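Side-chain contacts in gdp-l-fucose synthetase (Naegleria fowleri, PDB 6AQZ), which probably catalyses the NADPH-dependent epimerisation and reduction of GDP-4-keto-6-deoxymannose to GDP-L-fucose: residues L211-K214 against C215-Q219; Q277-K280 against D281-F285; Q317-P320 against F321-I325. All coordinates share one frame; numbering follows the deposited sequence.

The three contacts are local contacts within or at the ends of three helices that pack against one another. Contact 1 is the most buried: it lies in mid-helix, where regular backbone bonds run alongside a lysine laid over a histidine ring. Contact 2 is partly buried and sits where helix 272-283 ends, mixing an amide-carboxylate bond on one side with phenylalanines on the other. Contact 3, at the start of helix 321-335, is a surface contact of a methyl pair, a proline beside a glutamine and one backbone bond. M212 meets I325, T278 meets F321, and Q219 probably hydrogen-bonds the carbonyl of F283, so each contact touches the other two.

Contact 1: L211-K214 against C215-Q219; sequences LMHK and CYKAQ
Segments 211-214 and 215-219 are consecutive turns of one regular helix, and four i to i+4 bonds run between them: C215 N to L211 O, Y216 N to M212 O, K217 N to H213 O and A218 N to K214 O, all between 2.9 and 3.0 Å. The side-chain contact that stands out is K217 on H213. CG of K217 starts beside its own backbone N, and from there the chain runs fully extended, passing the H213 carbonyl and bringing CE over one face of the imidazole. CE lies 3.6 Å from the centroid of the H213 ring and 18° off the ring normal, which makes this a CH-pi contact; it is offset toward the rim, and NE2 of H213 is the nearest ring atom to CE of K217, at 3.4 Å. The imidazole is put there by its first torsion, CG anti to the backbone N at -164°. Its rotation is fixed from outside the two segments, because ND1 bonds to the carbonyl of F200 and NE2 to the hydroxyl of Y336. ND1 of H213 is 4.4 Å from NZ of K217, a nearness that could disfavour a second proton on the ring. Y216 comes to the edge of the imidazole, its CD1 4.4 Å from CD2 of H213, and its own ring stacks with that of Y336. K214 instead bends along its length and delivers NZ to the carbonyl of V226. In the fold, M212 reaches I325, T328 and V329 on helix 321-335, while L211 and C215 face I279 of helix 272-283 and the strand 225-228, so this part of helix 207-221 packs against two helices and strand 225-228 of the small parallel sheet.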
ATOM      1  N   LEU A 211     -12.102 -14.024 -26.675  1.00 48.78           N
ATOM      2  CA  LEU A 211     -12.385 -14.045 -28.103  1.00 48.86           C
ATOM      3  C   LEU A 211     -12.240 -15.457 -28.660  1.00 52.44           C
ATOM      4  O   LEU A 211     -13.010 -15.865 -29.535  1.00 52.18           O
ATOM      5  CB  LEU A 211     -11.463 -13.083 -28.833  1.00 47.89           C
ATOM      6  CG  LEU A 211     -11.874 -11.624 -28.646  1.00 54.95           C
ATOM      7  CD1 LEU A 211     -10.919 -10.717 -29.394  1.00 55.80           C
ATOM      8  CD2 LEU A 211     -13.310 -11.383 -29.070  1.00 57.40           C
ATOM      9  N   MET A 212     -11.276 -16.229 -28.143  1.00 54.43           N
ATOM     10  CA  MET A 212     -11.115 -17.611 -28.590  1.00 61.25           C
ATOM     11  C   MET A 212     -12.327 -18.456 -28.240  1.00 62.12           C
ATOM     12  O   MET A 212     -12.826 -19.213 -29.078  1.00 68.73           O
ATOM     13  CB  MET A 212      -9.860 -18.237 -27.992  1.00 62.92           C
ATOM     14  CG  MET A 212      -8.599 -17.795 -28.675  1.00 66.85           C
ATOM     15  SD  MET A 212      -7.140 -18.599 -28.008  1.00 66.79           S
ATOM     16  CE  MET A 212      -5.892 -17.769 -28.985  1.00 64.41           C
ATOM     17  N   HIS A 213     -12.827 -18.325 -27.013  1.00 59.76           N
ATOM     18  CA  HIS A 213     -13.987 -19.107 -26.609  1.00 59.44           C
ATOM     19  C   HIS A 213     -15.220 -18.665 -27.382  1.00 63.87           C
ATOM     20  O   HIS A 213     -16.063 -19.495 -27.753  1.00 63.77           O
ATOM     21  CB  HIS A 213     -14.220 -18.960 -25.106  1.00 55.59           C
ATOM     22  CG  HIS A 213     -15.132 -19.998 -24.532  1.00 60.24           C
ATOM     23  ND1 HIS A 213     -15.567 -19.966 -23.225  1.00 63.50           N
ATOM     24  CD2 HIS A 213     -15.701 -21.088 -25.092  1.00 61.07           C
ATOM     25  CE1 HIS A 213     -16.354 -21.003 -23.002  1.00 64.20           C
ATOM     26  NE2 HIS A 213     -16.453 -21.697 -24.119  1.00 62.72           N
ATOM     27  N   LYS A 214     -15.331 -17.358 -27.632  1.00 62.06           N
ATOM     28  CA  LYS A 214     -16.431 -16.824 -28.420  1.00 63.43           C
ATOM     29  C   LYS A 214     -16.410 -17.374 -29.840  1.00 65.22           C
ATOM     30  O   LYS A 214     -17.453 -17.769 -30.380  1.00 69.11           O
ATOM     31  CB  LYS A 214     -16.348 -15.295 -28.442  1.00 62.92           C
ATOM     32  CG  LYS A 214     -17.490 -14.585 -27.760  1.00 67.67           C
ATOM     33  CD  LYS A 214     -16.994 -13.532 -26.806  1.00 80.12           C
ATOM     34  CE  LYS A 214     -17.422 -12.144 -27.261  1.00 87.26           C
ATOM     35  NZ  LYS A 214     -18.789 -12.205 -27.863  1.00 89.60           N
ATOM     36  N   CYS A 215     -15.224 -17.427 -30.450  1.00 56.27           N
ATOM     37  CA  CYS A 215     -15.112 -17.941 -31.805  1.00 57.39           C
ATOM     38  C   CYS A 215     -15.468 -19.425 -31.835  1.00 62.86           C
ATOM     39  O   CYS A 215     -16.111 -19.905 -32.781  1.00 69.33           O
ATOM     40  CB  CYS A 215     -13.705 -17.684 -32.349  1.00 54.34           C
ATOM     41  SG  CYS A 215     -13.511 -18.010 -34.134  1.00 62.43           S
ATOM     42  N   TYR A 216     -15.023 -20.168 -30.818  1.00 55.11           N
ATOM     43  CA  TYR A 216     -15.371 -21.574 -30.689  1.00 56.08           C
ATOM     44  C   TYR A 216     -16.884 -21.775 -30.617  1.00 61.84           C
ATOM     45  O   TYR A 216     -17.424 -22.663 -31.282  1.00 63.69           O
ATOM     46  CB  TYR A 216     -14.686 -22.154 -29.452  1.00 53.60           C
ATOM     47  CG  TYR A 216     -14.990 -23.623 -29.187  1.00 58.84           C
ATOM     48  CD1 TYR A 216     -16.109 -23.987 -28.435  1.00 54.63           C
ATOM     49  CD2 TYR A 216     -14.150 -24.638 -29.649  1.00 59.58           C
ATOM     50  CE1 TYR A 216     -16.390 -25.322 -28.170  1.00 65.96           C
ATOM     51  CE2 TYR A 216     -14.427 -25.969 -29.389  1.00 66.33           C
ATOM     52  CZ  TYR A 216     -15.549 -26.308 -28.651  1.00 74.04           C
ATOM     53  OH  TYR A 216     -15.829 -27.636 -28.392  1.00 84.02           O
ATOM     54  N   LYS A 217     -17.586 -20.950 -29.826  1.00 64.12           N
ATOM     55  CA  LYS A 217     -19.039 -21.076 -29.730  1.00 59.00           C
ATOM     56  C   LYS A 217     -19.712 -20.778 -31.067  1.00 56.58           C
ATOM     57  O   LYS A 217     -20.661 -21.470 -31.465  1.00 60.61           O
ATOM     58  CB  LYS A 217     -19.582 -20.153 -28.632  1.00 59.17           C
ATOM     59  CG  LYS A 217     -19.253 -20.559 -27.176  1.00 63.52           C
ATOM     60  CD  LYS A 217     -19.674 -19.449 -26.164  1.00 70.12           C
ATOM     61  CE  LYS A 217     -19.201 -19.739 -24.729  1.00 74.45           C
ATOM     62  NZ  LYS A 217     -19.829 -18.848 -23.695  1.00 74.62           N
ATOM     63  N   ALA A 218     -19.208 -19.776 -31.784  1.00 54.84           N
ATOM     64  CA  ALA A 218     -19.771 -19.394 -33.069  1.00 56.14           C
ATOM     65  C   ALA A 218     -19.616 -20.501 -34.103  1.00 66.63           C
ATOM     66  O   ALA A 218     -20.516 -20.728 -34.920  1.00 66.86           O
ATOM     67  CB  ALA A 218     -19.103 -18.113 -33.558  1.00 55.55           C
ATOM     68  N   GLN A 219     -18.489 -21.214 -34.070  1.00 68.29           N
ATOM     69  CA  GLN A 219     -18.269 -22.290 -35.028  1.00 65.54           C
ATOM     70  C   GLN A 219     -19.168 -23.490 -34.726  1.00 66.49           C
ATOM     71  O   GLN A 219     -19.765 -24.081 -35.634  1.00 69.53           O
ATOM     72  CB  GLN A 219     -16.788 -22.693 -34.997  1.00 63.14           C
ATOM     73  CG  GLN A 219     -16.425 -23.753 -36.035  1.00 68.46           C
ATOM     74  CD  GLN A 219     -14.917 -23.928 -36.187  1.00 69.17           C
ATOM     75  OE1 GLN A 219     -14.198 -24.235 -35.222  1.00 63.71           O
ATOM     76  NE2 GLN A 219     -14.432 -23.741 -37.412  1.00 67.68           N
TER

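Contact 2: Q277-K280 against D281-F285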
ATOM      1  N   GLN A 277      -9.200 -11.413 -36.198  1.00 56.90           N
ATOM      2  CA  GLN A 277      -9.023 -12.057 -37.499  1.00 65.72           C
ATOM      3  C   GLN A 277      -8.069 -13.245 -37.410  1.00 66.88           C
ATOM      4  O   GLN A 277      -8.324 -14.306 -37.997  1.00 64.21           O
ATOM      5  CB  GLN A 277      -8.512 -11.050 -38.527  1.00 63.74           C
ATOM      6  CG  GLN A 277      -8.375 -11.618 -39.916  1.00 68.25           C
ATOM      7  CD  GLN A 277      -9.713 -12.031 -40.494  1.00 76.50           C
ATOM      8  OE1 GLN A 277     -10.739 -11.440 -40.174  1.00 86.92           O
ATOM      9  NE2 GLN A 277      -9.711 -13.047 -41.347  1.00 74.71           N
ATOM     10  N   THR A 278      -6.966 -13.082 -36.673  1.00 64.69           N
ATOM     11  CA  THR A 278      -6.021 -14.178 -36.503  1.00 61.79           C
ATOM     12  C   THR A 278      -6.681 -15.347 -35.801  1.00 58.57           C
ATOM     13  O   THR A 278      -6.442 -16.509 -36.146  1.00 60.67           O
ATOM     14  CB  THR A 278      -4.820 -13.703 -35.687  1.00 58.60           C
ATOM     15  OG1 THR A 278      -4.373 -12.454 -36.203  1.00 60.48           O
ATOM     16  CG2 THR A 278      -3.686 -14.717 -35.735  1.00 51.54           C
ATOM     17  N   ILE A 279      -7.510 -15.049 -34.800  1.00 57.95           N
ATOM     18  CA  ILE A 279      -8.270 -16.081 -34.114  1.00 59.57           C
ATOM     19  C   ILE A 279      -9.257 -16.712 -35.072  1.00 64.49           C
ATOM     20  O   ILE A 279      -9.403 -17.938 -35.119  1.00 61.27           O
ATOM     21  CB  ILE A 279      -8.976 -15.482 -32.889  1.00 54.67           C
ATOM     22  CG1 ILE A 279      -7.942 -15.092 -31.821  1.00 49.17           C
ATOM     23  CG2 ILE A 279     -10.050 -16.440 -32.370  1.00 49.57           C
ATOM     24  CD1 ILE A 279      -8.544 -14.375 -30.622  1.00 48.73           C
ATOM     25  N   LYS A 280      -9.930 -15.879 -35.868  1.00 70.63           N
ATOM     26  CA  LYS A 280     -10.872 -16.388 -36.849  1.00 70.59           C
ATOM     27  C   LYS A 280     -10.184 -17.378 -37.782  1.00 73.31           C
ATOM     28  O   LYS A 280     -10.634 -18.520 -37.928  1.00 72.35           O
ATOM     29  CB  LYS A 280     -11.491 -15.225 -37.630  1.00 67.66           C
ATOM     30  CG  LYS A 280     -12.391 -15.691 -38.760  1.00 68.83           C
ATOM     31  CD  LYS A 280     -12.947 -14.552 -39.603  1.00 69.16           C
ATOM     32  CE  LYS A 280     -13.501 -15.124 -40.905  1.00 73.41           C
ATOM     33  NZ  LYS A 280     -14.532 -14.253 -41.508  1.00 80.05           N
ATOM     34  N   ASP A 281      -9.038 -16.984 -38.356  1.00 70.56           N
ATOM     35  CA  ASP A 281      -8.362 -17.828 -39.333  1.00 71.78           C
ATOM     36  C   ASP A 281      -7.615 -18.999 -38.716  1.00 71.94           C
ATOM     37  O   ASP A 281      -7.195 -19.891 -39.463  1.00 79.14           O
ATOM     38  CB  ASP A 281      -7.359 -17.003 -40.143  1.00 74.56           C
ATOM     39  CG  ASP A 281      -8.014 -15.926 -40.960  1.00 84.83           C
ATOM     40  OD1 ASP A 281      -9.148 -16.149 -41.438  1.00 87.70           O
ATOM     41  OD2 ASP A 281      -7.389 -14.857 -41.125  1.00 90.14           O
ATOM     42  N   ALA A 282      -7.551 -19.101 -37.387  1.00 66.06           N
ATOM     43  CA  ALA A 282      -6.869 -20.229 -36.764  1.00 55.06           C
ATOM     44  C   ALA A 282      -7.852 -21.320 -36.379  1.00 66.80           C
ATOM     45  O   ALA A 282      -7.486 -22.498 -36.352  1.00 66.02           O
ATOM     46  CB  ALA A 282      -6.098 -19.788 -35.514  1.00 53.38           C
ATOM     47  N   PHE A 283      -9.101 -20.943 -36.133  1.00 62.35           N
ATOM     48  CA  PHE A 283     -10.183 -21.894 -35.995  1.00 62.11           C
ATOM     49  C   PHE A 283     -10.712 -22.358 -37.342  1.00 63.28           C
ATOM     50  O   PHE A 283     -11.457 -23.344 -37.380  1.00 58.98           O
ATOM     51  CB  PHE A 283     -11.323 -21.259 -35.203  1.00 59.65           C
ATOM     52  CG  PHE A 283     -11.191 -21.402 -33.721  1.00 61.00           C
ATOM     53  CD1 PHE A 283     -11.478 -22.605 -33.100  1.00 61.25           C
ATOM     54  CD2 PHE A 283     -10.788 -20.322 -32.939  1.00 56.39           C
ATOM     55  CE1 PHE A 283     -11.373 -22.728 -31.726  1.00 59.96           C
ATOM     56  CE2 PHE A 283     -10.673 -20.442 -31.572  1.00 52.77           C
ATOM     57  CZ  PHE A 283     -10.965 -21.646 -30.963  1.00 56.31           C
ATOM     58  N   ASN A 284     -10.281 -21.707 -38.432  1.00 63.74           N
ATOM     59  CA  ASN A 284     -10.869 -21.875 -39.761  1.00 73.27           C
ATOM     60  C   ASN A 284     -12.360 -21.554 -39.733  1.00 74.07           C
ATOM     61  O   ASN A 284     -13.178 -22.240 -40.351  1.00 77.39           O
ATOM     62  CB  ASN A 284     -10.610 -23.273 -40.323  1.00 81.08           C
ATOM     63  CG  ASN A 284      -9.145 -23.512 -40.617  1.00 83.67           C
ATOM     64  OD1 ASN A 284      -8.461 -22.650 -41.180  1.00 91.53           O
ATOM     65  ND2 ASN A 284      -8.650 -24.676 -40.228  1.00 79.70           N
ATOM     66  N   PHE A 285     -12.714 -20.512 -38.984  1.00 69.49           N
ATOM     67  CA  PHE A 285     -14.099 -20.073 -38.918  1.00 72.16           C
ATOM     68  C   PHE A 285     -14.487 -19.345 -40.201  1.00 76.58           C
ATOM     69  O   PHE A 285     -13.845 -18.358 -40.579  1.00 78.06           O
ATOM     70  CB  PHE A 285     -14.299 -19.180 -37.701  1.00 71.17           C
ATOM     71  CG  PHE A 285     -15.690 -18.652 -37.555  1.00 78.49           C
ATOM     72  CD1 PHE A 285     -16.723 -19.485 -37.146  1.00 80.63           C
ATOM     73  CD2 PHE A 285     -15.961 -17.310 -37.778  1.00 79.97           C
ATOM     74  CE1 PHE A 285     -18.005 -18.995 -36.994  1.00 83.59           C
ATOM     75  CE2 PHE A 285     -17.240 -16.812 -37.627  1.00 81.52           C
ATOM     76  CZ  PHE A 285     -18.265 -17.651 -37.231  1.00 81.88           C
TER
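The chain passes from the last full turn of helix 272-283 (277-280) into weakly bonded helix (281-283) and the turn after it (284-285): D281 N still bonds Q277 O at 2.8 Å, but I279 O takes two amides at once, A282 N and F283 N, both 3.2 Å away. The two arrive from the same face of the I279 carbonyl. F283 N keeps the i to i+4 bond and is well aligned, whereas A282 N, an i to i+3 donor, stands above the carbonyl plane, 71° out of it and off the lone pairs. On the outer side, Q277 reaches forward one turn to D281. Its CG leaves anti to the backbone N (chi1 -177°), and a bend at chi2 then swings the amide back over the next turn, where NE2 donates to OD2 of D281 at 3.0 Å. The donor meets the syn side of the carboxylate from somewhat out of its plane, and the two flat groups are turned 64° apart. On the inner side, I279 and F283 run side by side, with CG2 of the isoleucine at the edge of the phenyl ring, 4.0 Å from CD2 of F283. That ring goes on to V329, F332 and L333 of helix 321-335. K280 follows a different line: its extended chain lays CG against the edge of the F285 ring, 4.0 Å from CD2, and carries NZ on to the carbonyl of G287. F285 itself packs on C215 and A218 of helix 207-221. F285 N closes on K280 O at 3.1 Å, a 6-to-1 bond spanning N284, whose phi is positive; with the apolar touch of K280 on F285, this is consistent with a Schellman-like C-cap, resting on the 6-to-1 bond and turning the chain from helix 272-283 toward strand 289-292.

Contact 3: Q317-P320 against F321-I325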
ATOM      1  N   GLN A 317      14.582 -14.016 -29.024  1.00 67.45           N
ATOM      2  CA  GLN A 317      13.721 -14.326 -30.161  1.00 64.05           C
ATOM      3  C   GLN A 317      12.302 -14.575 -29.670  1.00 60.60           C
ATOM      4  O   GLN A 317      12.088 -15.400 -28.770  1.00 52.70           O
ATOM      5  CB  GLN A 317      14.237 -15.546 -30.921  1.00 67.52           C
ATOM      6  CG  GLN A 317      15.622 -15.386 -31.527  1.00 77.59           C
ATOM      7  CD  GLN A 317      15.630 -14.523 -32.781  1.00 84.42           C
ATOM      8  OE1 GLN A 317      15.028 -13.447 -32.817  1.00 86.67           O
ATOM      9  NE2 GLN A 317      16.318 -14.995 -33.815  1.00 88.57           N
ATOM     10  N   TYR A 318      11.350 -13.815 -30.206  1.00 60.21           N
ATOM     11  CA  TYR A 318       9.933 -13.994 -29.918  1.00 54.98           C
ATOM     12  C   TYR A 318       9.302 -15.042 -30.854  1.00 55.95           C
ATOM     13  O   TYR A 318       9.807 -15.336 -31.942  1.00 51.59           O
ATOM     14  CB  TYR A 318       9.177 -12.667 -30.057  1.00 54.47           C
ATOM     15  CG  TYR A 318       9.503 -11.582 -29.045  1.00 55.37           C
ATOM     16  CD1 TYR A 318       9.053 -11.666 -27.728  1.00 58.41           C
ATOM     17  CD2 TYR A 318      10.216 -10.450 -29.414  1.00 65.55           C
ATOM     18  CE1 TYR A 318       9.337 -10.671 -26.796  1.00 62.87           C
ATOM     19  CE2 TYR A 318      10.502  -9.440 -28.489  1.00 71.23           C
ATOM     20  CZ  TYR A 318      10.063  -9.556 -27.181  1.00 68.52           C
ATOM     21  OH  TYR A 318      10.346  -8.557 -26.264  1.00 66.84           O
ATOM     22  N   THR A 319       8.177 -15.604 -30.406  1.00 58.67           N
ATOM     23  CA  THR A 319       7.316 -16.406 -31.279  1.00 60.99           C
ATOM     24  C   THR A 319       6.440 -15.469 -32.105  1.00 56.85           C
ATOM     25  O   THR A 319       5.813 -14.570 -31.540  1.00 59.50           O
ATOM     26  CB  THR A 319       6.405 -17.343 -30.471  1.00 58.59           C
ATOM     27  OG1 THR A 319       7.174 -18.194 -29.615  1.00 51.99           O
ATOM     28  CG2 THR A 319       5.537 -18.199 -31.410  1.00 53.58           C
ATOM     29  N   PRO A 320       6.392 -15.619 -33.430  1.00 56.98           N
ATOM     30  CA  PRO A 320       5.473 -14.796 -34.229  1.00 52.36           C
ATOM     31  C   PRO A 320       4.040 -14.927 -33.726  1.00 57.56           C
ATOM     32  O   PRO A 320       3.615 -15.997 -33.277  1.00 59.04           O
ATOM     33  CB  PRO A 320       5.631 -15.361 -35.644  1.00 55.49           C
ATOM     34  CG  PRO A 320       6.990 -15.943 -35.662  1.00 56.84           C
ATOM     35  CD  PRO A 320       7.241 -16.478 -34.271  1.00 54.47           C
ATOM     36  N   PHE A 321       3.304 -13.808 -33.782  1.00 56.74           N
ATOM     37  CA  PHE A 321       1.956 -13.748 -33.217  1.00 52.66           C
ATOM     38  C   PHE A 321       1.046 -14.816 -33.839  1.00 59.56           C
ATOM     39  O   PHE A 321       0.347 -15.554 -33.128  1.00 53.08           O
ATOM     40  CB  PHE A 321       1.389 -12.328 -33.410  1.00 50.97           C
ATOM     41  CG  PHE A 321       0.011 -12.130 -32.834  1.00 56.45           C
ATOM     42  CD1 PHE A 321      -0.203 -12.194 -31.468  1.00 58.07           C
ATOM     43  CD2 PHE A 321      -1.075 -11.907 -33.662  1.00 63.15           C
ATOM     44  CE1 PHE A 321      -1.487 -12.045 -30.935  1.00 61.47           C
ATOM     45  CE2 PHE A 321      -2.352 -11.748 -33.141  1.00 61.35           C
ATOM     46  CZ  PHE A 321      -2.561 -11.816 -31.780  1.00 60.85           C
ATOM     47  N   GLU A 322       1.072 -14.938 -35.164  1.00 58.91           N
ATOM     48  CA  GLU A 322       0.215 -15.920 -35.830  1.00 66.18           C
ATOM     49  C   GLU A 322       0.511 -17.343 -35.355  1.00 63.49           C
ATOM     50  O   GLU A 322      -0.412 -18.093 -35.014  1.00 58.24           O
ATOM     51  CB  GLU A 322       0.377 -15.818 -37.352  1.00 77.03           C
ATOM     52  CG  GLU A 322      -0.034 -14.463 -37.977  1.00 90.77           C
ATOM     53  CD  GLU A 322       0.891 -13.292 -37.611  1.00 96.84           C
ATOM     54  OE1 GLU A 322       2.020 -13.534 -37.131  1.00 96.95           O
ATOM     55  OE2 GLU A 322       0.479 -12.125 -37.799  1.00 97.63           O
ATOM     56  N   GLN A 323       1.791 -17.718 -35.263  1.00 60.24           N
ATOM     57  CA  GLN A 323       2.127 -19.069 -34.811  1.00 58.48           C
ATOM     58  C   GLN A 323       1.724 -19.281 -33.352  1.00 59.70           C
ATOM     59  O   GLN A 323       1.253 -20.366 -32.985  1.00 52.58           O
ATOM     60  CB  GLN A 323       3.616 -19.348 -35.039  1.00 65.18           C
ATOM     61  CG  GLN A 323       4.139 -20.690 -34.495  1.00 83.13           C
ATOM     62  CD  GLN A 323       5.677 -20.801 -34.535  1.00103.37           C
ATOM     63  OE1 GLN A 323       6.346 -20.156 -35.353  1.00110.28           O
ATOM     64  NE2 GLN A 323       6.234 -21.618 -33.644  1.00108.90           N
ATOM     65  N   ALA A 324       1.880 -18.254 -32.507  1.00 59.33           N
ATOM     66  CA  ALA A 324       1.484 -18.404 -31.109  1.00 60.20           C
ATOM     67  C   ALA A 324      -0.030 -18.555 -30.981  1.00 56.82           C
ATOM     68  O   ALA A 324      -0.514 -19.356 -30.169  1.00 55.65           O
ATOM     69  CB  ALA A 324       1.984 -17.221 -30.270  1.00 55.90           C
ATOM     70  N   ILE A 325      -0.798 -17.807 -31.776  1.00 53.69           N
ATOM     71  CA  ILE A 325      -2.250 -17.960 -31.733  1.00 59.61           C
ATOM     72  C   ILE A 325      -2.671 -19.362 -32.169  1.00 61.81           C
ATOM     73  O   ILE A 325      -3.487 -20.007 -31.505  1.00 61.57           O
ATOM     74  CB  ILE A 325      -2.935 -16.894 -32.601  1.00 61.56           C
ATOM     75  CG1 ILE A 325      -2.796 -15.507 -31.940  1.00 45.92           C
ATOM     76  CG2 ILE A 325      -4.375 -17.324 -32.855  1.00 47.78           C
ATOM     77  CD1 ILE A 325      -3.508 -15.415 -30.612  1.00 44.20           C
TER
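T319 and A324 form the close-packed part of this contact, with CG2 of the threonine 3.9 Å from CB of the alanine. The methyl of T319 stands anti to its own backbone N, which turns it onto the first turn of the helix, and it lies 3.8 Å from the A324 amide as well. That amide is already engaged: A324 N donates to P320 O at 2.9 Å, nearly along the C=O axis, in the first i to i+4 bond of the helix. P320 occupies the N-cap position, so the bond is made by its main chain while its ring lies outside.

The looser side begins at that ring. P320 and Q323 lie alongside each other and point the same way, OE1 of Q323 meeting the CD carbon of the proline at van der Waals distance, 3.9 Å; NE2 of Q323 turns to the carboxylate of E327. E322 barely touches, its OE1 4.3 Å from CB of P320, and all three residues are on the surface.

Within the helix, F321 presents one face of its ring to CG1 of I325, 3.7 Å above the plane. Around this start of helix 321-335, D242 holds the backbone amide of T319, and A324 packs on Y239 and F194 of strands 234-239 and 184-194. F321 leans on V275 and T278 of helix 272-283, and I325 reaches both that helix and, through L208 and M212, helix 207-221.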